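Local coordinates for protein oxidoreductase (Methanosarcina mazei, PDB 3KA7) that binds flavin-adenine dinucleotide and probably works as an oxidoreductase of the flavin-containing amine oxidoreductase family, at residues D156-C159 and G160-S164; E174-E177 and I178-N181; E259-K263 and E264-A268; T389-S392 and G393-V396. All coordinates share one frame; numbering follows the deposited sequence.

Contact 1 (D156-C159 and G160-S164)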
# COMPACT_ATOMS: atom_id res chain seq x y z
N ASP A 156 13.10 -9.61 -5.51
CA ASP A 156 12.95 -9.38 -4.07
C ASP A 156 12.86 -7.89 -3.76
O ASP A 156 12.14 -7.47 -2.86
CB ASP A 156 14.11 -9.98 -3.28
CG ASP A 156 13.92 -11.45 -2.96
OD1 ASP A 156 12.80 -11.99 -3.14
OD2 ASP A 156 14.92 -12.07 -2.53
N SER A 157 13.62 -7.08 -4.49
CA SER A 157 13.57 -5.63 -4.29
C SER A 157 12.20 -5.09 -4.71
O SER A 157 11.55 -4.33 -3.97
CB SER A 157 14.69 -4.96 -5.07
OG SER A 157 14.60 -3.55 -4.96
N PHE A 158 11.74 -5.48 -5.89
CA PHE A 158 10.42 -5.06 -6.33
C PHE A 158 9.33 -5.50 -5.35
O PHE A 158 8.48 -4.69 -4.99
CB PHE A 158 10.11 -5.61 -7.72
CG PHE A 158 8.68 -5.42 -8.11
CD1 PHE A 158 8.23 -4.19 -8.54
CD2 PHE A 158 7.78 -6.47 -8.00
CE1 PHE A 158 6.90 -4.01 -8.89
CE2 PHE A 158 6.45 -6.29 -8.34
CZ PHE A 158 6.01 -5.05 -8.78
N CYS A 159 9.35 -6.77 -4.96
CA CYS A 159 8.32 -7.31 -4.06
C CYS A 159 8.36 -6.70 -2.65
O CYS A 159 7.32 -6.47 -2.02
CB CYS A 159 8.45 -8.83 -3.95
SG CYS A 159 7.93 -9.74 -5.43
N GLY A 160 9.57 -6.43 -2.17
CA GLY A 160 9.76 -5.78 -0.88
C GLY A 160 9.24 -4.36 -0.86
O GLY A 160 8.48 -3.99 0.04
N TRP A 161 9.62 -3.56 -1.86
CA TRP A 161 9.14 -2.19 -1.98
C TRP A 161 7.63 -2.11 -2.24
O TRP A 161 6.90 -1.43 -1.50
CB TRP A 161 9.87 -1.45 -3.10
CG TRP A 161 9.25 -0.12 -3.38
CD1 TRP A 161 8.32 0.16 -4.34
CD2 TRP A 161 9.50 1.10 -2.68
NE1 TRP A 161 7.97 1.50 -4.28
CE2 TRP A 161 8.69 2.09 -3.28
CE3 TRP A 161 10.34 1.45 -1.62
CZ2 TRP A 161 8.69 3.41 -2.83
CZ3 TRP A 161 10.33 2.77 -1.18
CH2 TRP A 161 9.50 3.73 -1.78
N ALA A 162 7.16 -2.81 -3.27
CA ALA A 162 5.78 -2.67 -3.73
C ALA A 162 4.76 -3.34 -2.82
O ALA A 162 3.66 -2.80 -2.63
CB ALA A 162 5.64 -3.23 -5.14
N LEU A 163 5.12 -4.50 -2.27
CA LEU A 163 4.17 -5.38 -1.56
C LEU A 163 4.56 -5.68 -0.11
O LEU A 163 3.76 -6.25 0.65
CB LEU A 163 4.03 -6.71 -2.30
CG LEU A 163 3.76 -6.66 -3.81
CD1 LEU A 163 3.69 -8.09 -4.38
CD2 LEU A 163 2.50 -5.91 -4.10
N SER A 164 5.77 -5.31 0.28
CA SER A 164 6.33 -5.69 1.57
C SER A 164 6.29 -7.22 1.76
O SER A 164 5.85 -7.74 2.80
CB SER A 164 5.63 -4.94 2.73
OG SER A 164 6.60 -4.57 3.72
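Ala-162 N donates to Phe-158 O over 2.9 Å, an i to i+4 bond in the last turns of the alpha-helix 149-163. The N-H points well at its acceptor (162°), and the neighbouring bond from Trp-161 N to Ser-157 O is straighter still. Further on the ladder bends: Leu-163 N still reaches Cys-159 O at 3.0 Å, but from above the carbonyl plane, and Ser-164 then leaves helical geometry with a positive phi. The same turn that joins Phe-158 and Ala-162 through the backbone also brings their side chains together. With CG anti to the backbone N (chi1 169°), the phenyl ring runs forward along the helix, and the Ala-162 methyl sits over one of its faces as a CH-pi contact, offset toward the rim. Met-182 of helix 172-185 also packs on Phe-158. Trp-161 leads away from this pair toward the cofactor: its side chain lies about 5 Å from the bound flavin-adenine dinucleotide at the nearest atoms and meets the ring of Phe-54, an FAD-binding residue, edge to face. Ser-157 OG is hydrogen-bonded to Asn-308 O. On the Phe-158 ring the closest atom to the Ala-162 methyl is CE1, 4.0 Å from CB.

Contact 2 (E174-E177 and I178-N181)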
# COMPACT_ATOMS: atom_id res chain seq x y z
N GLU A 174 -0.27 -13.49 -9.23
CA GLU A 174 -0.59 -12.17 -8.69
C GLU A 174 0.35 -11.15 -9.32
O GLU A 174 -0.06 -10.04 -9.68
CB GLU A 174 -0.44 -12.16 -7.16
CG GLU A 174 -0.75 -10.83 -6.47
CD GLU A 174 -2.25 -10.52 -6.43
OE1 GLU A 174 -3.06 -11.45 -6.69
OE2 GLU A 174 -2.61 -9.36 -6.11
N VAL A 175 1.63 -11.52 -9.44
CA VAL A 175 2.62 -10.61 -9.97
C VAL A 175 2.33 -10.30 -11.43
O VAL A 175 2.48 -9.16 -11.88
CB VAL A 175 4.05 -11.17 -9.84
CG1 VAL A 175 5.06 -10.20 -10.49
CG2 VAL A 175 4.37 -11.39 -8.38
N PHE A 176 1.90 -11.30 -12.18
CA PHE A 176 1.56 -11.02 -13.58
C PHE A 176 0.29 -10.16 -13.76
O PHE A 176 0.21 -9.39 -14.71
CB PHE A 176 1.59 -12.28 -14.46
CG PHE A 176 2.98 -12.67 -14.84
CD1 PHE A 176 3.62 -12.04 -15.90
CD2 PHE A 176 3.69 -13.60 -14.09
CE1 PHE A 176 4.92 -12.36 -16.23
CE2 PHE A 176 5.00 -13.93 -14.42
CZ PHE A 176 5.62 -13.30 -15.49
N GLU A 177 -0.68 -10.26 -12.85
CA GLU A 177 -1.82 -9.33 -12.83
C GLU A 177 -1.36 -7.90 -12.51
O GLU A 177 -1.81 -6.93 -13.14
CB GLU A 177 -2.92 -9.78 -11.85
CG GLU A 177 -4.19 -8.91 -11.86
CD GLU A 177 -5.01 -9.03 -13.15
OE1 GLU A 177 -4.83 -10.02 -13.90
OE2 GLU A 177 -5.86 -8.13 -13.41
N ILE A 178 -0.44 -7.76 -11.55
CA ILE A 178 0.15 -6.47 -11.23
C ILE A 178 0.84 -5.89 -12.47
O ILE A 178 0.70 -4.70 -12.80
CB ILE A 178 1.14 -6.59 -10.05
CG1 ILE A 178 0.36 -6.80 -8.74
CG2 ILE A 178 2.04 -5.34 -9.97
CD1 ILE A 178 1.23 -7.06 -7.52
N ILE A 179 1.58 -6.74 -13.17
CA ILE A 179 2.25 -6.31 -14.38
C ILE A 179 1.24 -5.86 -15.43
O ILE A 179 1.45 -4.87 -16.12
CB ILE A 179 3.15 -7.45 -14.92
CG1 ILE A 179 4.37 -7.61 -14.01
CG2 ILE A 179 3.58 -7.20 -16.36
CD1 ILE A 179 5.25 -8.74 -14.42
N GLU A 180 0.14 -6.60 -15.57
CA GLU A 180 -0.88 -6.23 -16.54
C GLU A 180 -1.43 -4.85 -16.19
O GLU A 180 -1.75 -4.06 -17.07
CB GLU A 180 -2.01 -7.27 -16.61
CG GLU A 180 -2.86 -7.15 -17.88
CD GLU A 180 -2.05 -7.33 -19.17
OE1 GLU A 180 -1.01 -8.04 -19.16
OE2 GLU A 180 -2.46 -6.77 -20.21
N ASN A 181 -1.56 -4.57 -14.90
CA ASN A 181 -2.02 -3.24 -14.49
C ASN A 181 -1.04 -2.10 -14.79
O ASN A 181 -1.46 -0.95 -14.96
CB ASN A 181 -2.46 -3.24 -13.02
CG ASN A 181 -3.78 -3.94 -12.83
OD1 ASN A 181 -4.60 -3.99 -13.76
ND2 ASN A 181 -4.01 -4.47 -11.64
O HOH W 1 0.87 -9.61 -17.56
O HOH W 2 -6.27 -6.27 -11.26
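Glu-174 O accepts from Ile-178 N at 3.0 Å, starting a run of four regular i to i+4 bonds along the alpha-helix 172-185. The Ile-178 side chain lies back along this carbonyl, its CG1 3.4 Å from Glu-174 O, while the Glu-174 carboxylate turns elsewhere and takes the backbone N of Gly-405 on OE2. Val-175 comes next; its carbonyl receives Ile-179 N, and its CG1 meets Ile-179 CD1 at 4.2 Å, the two branched chains crossing at a slant. Phe-176 touches that same methyl as well: its CD1 is 4.0 Å from Ile-179 CD1, ring and isoleucine lying side by side and pointing the same way. Ile-179 CG1 is anti to the carbonyl carbon (chi1 -72°), which turns the end of the chain back toward both partners. Phe-176 O is gripped twice, by Glu-180 N and by a water that also donates to Glu-180 OE1, 2.9 Å away. Glu-177 ends the segment. Bent at chi2 (69°), its chain brings OE2 to a second water, which accepts from Asn-181 ND2 and so links the two side chains one turn apart. Salt bridges to Arg-184 and Arg-132 hold the Glu-177 carboxylate, and Glu-180 pairs with Arg-129, so these acids are likely to stay ionised. Neighbouring helices and a loop pack on this one: Ile-178 meets Leu-163 of helix 149-163 and Ile-407 of the loop, while Phe-176 meets Trp-141 of helix 138-145 edge to face.

Contact 3 (E259-K263 and E264-A268)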
# COMPACT_ATOMS: atom_id res chain seq x y z
N GLU A 259 -20.83 -10.77 19.19
CA GLU A 259 -22.08 -11.25 19.80
C GLU A 259 -23.02 -11.93 18.82
O GLU A 259 -23.93 -12.68 19.22
CB GLU A 259 -22.80 -10.10 20.49
CG GLU A 259 -22.27 -9.77 21.86
CD GLU A 259 -22.96 -8.57 22.46
OE1 GLU A 259 -22.69 -7.43 22.01
OE2 GLU A 259 -23.76 -8.75 23.39
N ALA A 260 -22.82 -11.68 17.53
CA ALA A 260 -23.72 -12.20 16.51
C ALA A 260 -23.14 -13.37 15.73
O ALA A 260 -23.86 -14.11 15.07
CB ALA A 260 -24.14 -11.08 15.56
N LEU A 261 -21.83 -13.56 15.83
CA LEU A 261 -21.17 -14.60 15.05
C LEU A 261 -21.33 -16.01 15.65
O LEU A 261 -21.28 -16.18 16.86
CB LEU A 261 -19.68 -14.28 14.89
CG LEU A 261 -19.32 -13.27 13.79
CD1 LEU A 261 -17.87 -12.83 13.95
CD2 LEU A 261 -19.54 -13.87 12.41
N SER A 262 -21.50 -17.01 14.78
CA SER A 262 -21.63 -18.39 15.24
C SER A 262 -20.46 -19.25 14.77
O SER A 262 -20.21 -19.37 13.57
CB SER A 262 -22.95 -18.99 14.75
OG SER A 262 -22.96 -20.41 14.90
N LYS A 263 -19.74 -19.85 15.71
CA LYS A 263 -18.63 -20.74 15.36
C LYS A 263 -19.12 -21.91 14.54
O LYS A 263 -18.35 -22.55 13.82
CB LYS A 263 -17.92 -21.25 16.61
CG LYS A 263 -17.03 -20.22 17.29
CD LYS A 263 -16.23 -20.82 18.43
CE LYS A 263 -15.29 -19.79 19.04
NZ LYS A 263 -14.44 -19.14 18.01
N GLU A 264 -20.42 -22.19 14.66
CA GLU A 264 -21.04 -23.27 13.91
C GLU A 264 -21.51 -22.80 12.54
O GLU A 264 -20.99 -23.24 11.51
CB GLU A 264 -22.22 -23.85 14.70
CG GLU A 264 -21.81 -24.74 15.87
CD GLU A 264 -22.98 -25.15 16.75
OE1 GLU A 264 -24.14 -25.14 16.26
OE2 GLU A 264 -22.75 -25.48 17.93
N ALA A 265 -22.50 -21.91 12.54
CA ALA A 265 -23.08 -21.44 11.29
C ALA A 265 -22.08 -20.66 10.44
O ALA A 265 -22.15 -20.67 9.22
CB ALA A 265 -24.32 -20.59 11.56
N ASP A 266 -21.13 -19.99 11.10
CA ASP A 266 -20.16 -19.15 10.39
C ASP A 266 -18.74 -19.73 10.40
O ASP A 266 -17.76 -18.98 10.31
CB ASP A 266 -20.15 -17.73 10.97
CG ASP A 266 -21.54 -17.11 10.98
OD1 ASP A 266 -22.20 -17.09 9.92
OD2 ASP A 266 -21.97 -16.65 12.06
N ALA A 267 -18.64 -21.05 10.50
CA ALA A 267 -17.34 -21.73 10.57
C ALA A 267 -16.38 -21.31 9.46
O ALA A 267 -15.20 -21.08 9.70
CB ALA A 267 -17.53 -23.24 10.57
N ALA A 268 -16.88 -21.19 8.23
CA ALA A 268 -16.00 -20.81 7.11
C ALA A 268 -15.40 -19.42 7.30
O ALA A 268 -14.22 -19.20 7.02
CB ALA A 268 -16.74 -20.91 5.80
O HOH W 3 -24.38 -15.86 12.72
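Ser-262 and Asp-266 are tied by two hydrogen bonds running in opposite senses. Ser-262 N donates to Asp-266 OD2 at 2.8 Å, nearly straight (166°) and on the anti side of the carboxylate, while Asp-266 N returns a bond to Ser-262 O at 2.7 Å. The serine hydroxyl oxygen adds a second grip: with OG anti to its own N (chi1 166°) it is carried forward to accept from Ala-265 N at 2.8 Å and, weakly, from Glu-264 N. A water bridges as well, giving one proton to Ala-260 O and the other to Asp-266 OD2, 2.6 Å away, so that oxygen takes two donors. With an alanine in place of Asp-266, Ser-262 N and this water would probably be left without their shared acceptor, and the loop could shift against the turn. Carbon-to-oxygen contacts add to these: Leu-261 CD2 lies 3.7 Å from Asp-266 OD2, the side chains crossing at about a right angle, and the Ala-267 methyl rests 3.4 Å from Lys-263 O. Ser-262, with OG taking Ala-265 N and O taking Asp-266 N, fits an ST motif; at this surface a type I beta turn, Glu-264 to Ala-267, leads through Asp-266, the N-cap position, into helix 267-275.

Contact 4 (T389-S392 and G393-V396)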
# COMPACT_ATOMS: atom_id res chain seq x y z
N THR A 389 -19.31 -10.34 4.36
CA THR A 389 -19.28 -10.94 5.68
C THR A 389 -20.51 -11.83 5.79
O THR A 389 -21.31 -11.90 4.85
CB THR A 389 -19.30 -9.88 6.80
OG1 THR A 389 -20.60 -9.27 6.88
CG2 THR A 389 -18.25 -8.79 6.54
N PRO A 390 -20.66 -12.52 6.93
CA PRO A 390 -21.84 -13.37 7.13
C PRO A 390 -23.15 -12.58 7.22
O PRO A 390 -24.23 -13.19 7.22
CB PRO A 390 -21.54 -14.04 8.48
CG PRO A 390 -20.05 -14.06 8.56
CD PRO A 390 -19.63 -12.75 7.95
N PHE A 391 -23.06 -11.26 7.30
CA PHE A 391 -24.23 -10.44 7.56
C PHE A 391 -24.58 -9.55 6.38
O PHE A 391 -23.72 -8.82 5.86
CB PHE A 391 -24.01 -9.59 8.82
CG PHE A 391 -23.57 -10.39 10.01
CD1 PHE A 391 -24.44 -11.27 10.63
CD2 PHE A 391 -22.27 -10.27 10.49
CE1 PHE A 391 -24.03 -12.02 11.74
CE2 PHE A 391 -21.85 -11.03 11.60
CZ PHE A 391 -22.73 -11.89 12.22
N SER A 392 -25.84 -9.59 5.96
CA SER A 392 -26.26 -8.69 4.90
C SER A 392 -26.12 -7.24 5.31
O SER A 392 -26.36 -6.89 6.47
CB SER A 392 -27.70 -9.00 4.46
OG SER A 392 -27.66 -10.08 3.56
N GLY A 393 -25.72 -6.39 4.37
CA GLY A 393 -25.58 -4.97 4.62
C GLY A 393 -24.30 -4.58 5.35
O GLY A 393 -24.11 -3.42 5.68
N LEU A 394 -23.43 -5.56 5.60
CA LEU A 394 -22.12 -5.29 6.20
C LEU A 394 -21.01 -5.69 5.24
O LEU A 394 -20.89 -6.87 4.89
CB LEU A 394 -21.96 -6.05 7.52
CG LEU A 394 -20.57 -5.96 8.17
CD1 LEU A 394 -20.23 -4.53 8.53
CD2 LEU A 394 -20.52 -6.86 9.39
N TYR A 395 -20.21 -4.71 4.83
CA TYR A 395 -19.06 -4.94 3.94
C TYR A 395 -17.75 -4.43 4.56
O TYR A 395 -17.76 -3.52 5.38
CB TYR A 395 -19.28 -4.23 2.60
CG TYR A 395 -20.46 -4.78 1.82
CD1 TYR A 395 -20.29 -5.82 0.91
CD2 TYR A 395 -21.74 -4.26 1.99
CE1 TYR A 395 -21.37 -6.34 0.19
CE2 TYR A 395 -22.82 -4.77 1.28
CZ TYR A 395 -22.63 -5.81 0.38
OH TYR A 395 -23.70 -6.32 -0.34
N VAL A 396 -16.65 -5.03 4.14
CA VAL A 396 -15.32 -4.62 4.61
C VAL A 396 -14.51 -4.05 3.45
O VAL A 396 -14.41 -4.68 2.38
CB VAL A 396 -14.54 -5.81 5.22
CG1 VAL A 396 -13.09 -5.39 5.57
CG2 VAL A 396 -15.29 -6.34 6.43
O HOH W 4 -21.65 -8.92 3.26
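The Phe-391 ring meets Leu-394 CD2 at its edge, near the ring plane, with CD2 to CD2 at 4.0 Å; the two side chains lie side by side and point the same way. Over the centre of one ring face sits Pro-390 CB. These groups frame a type II beta turn, Phe-391 to Leu-394, which feeds strand 394-396, an outermost strand of the parallel Rossmann-type sheet. Gly-393 holds the third position with positive phi (79°), where a side chain would run into Ser-392 O. Closing the turn, Leu-394 N donates to Phe-391 O at 3.3 Å. Thr-389 stands across from the strand and uses its hydroxyl twice. OG1 lies between the backbone N and carbonyl carbon (chi1 71°), from where it accepts from Phe-391 N, making an ST turn, and donates to Leu-394 O at 3.1 Å from above the carbonyl plane. A water accepting from Thr-389 N also donates to Leu-394 O, 2.7 Å away, and lies over one face of the Tyr-395 ring, toward its rim. Replacing Thr-389 by a valine would remove the hydroxyl, and Phe-391 N would probably lose its acceptor and the ST turn its closing bond. Beyond the turn, backbone bonds from Gly-393 and Tyr-395 to Val-244 join the strand to 243-246, and helix 250-256 packs on Leu-394 and Val-396 through Thr-253. Finishing the link to the strand, the side chains of Thr-389 and Val-396 cross at about a right angle, with CG2 to CG2 at 3.8 Å.

How the contacts relate
The four contacts come in series along the chain and form two pairs. Contacts 1 and 2 lie on the consecutive helices 149-163 and 172-185, centres 14 Å apart; Leu-163 and Phe-158 of the first both touch Ile-178 of the second. Trp-161 brings contact 1 to about 5 Å from the cofactor at the nearest atoms, while Ile-178 of contact 2 stays about 11 Å from it. Contacts 3 and 4, centres 13 Å apart, meet where Ala-260 and Leu-261 pack on Phe-391 and Asp-266 touches Pro-390. Between the pairs, centres are 29 to 36 Å apart without touching: one pair lies on helices near the flavin, the other at the outer edge of the parallel sheet.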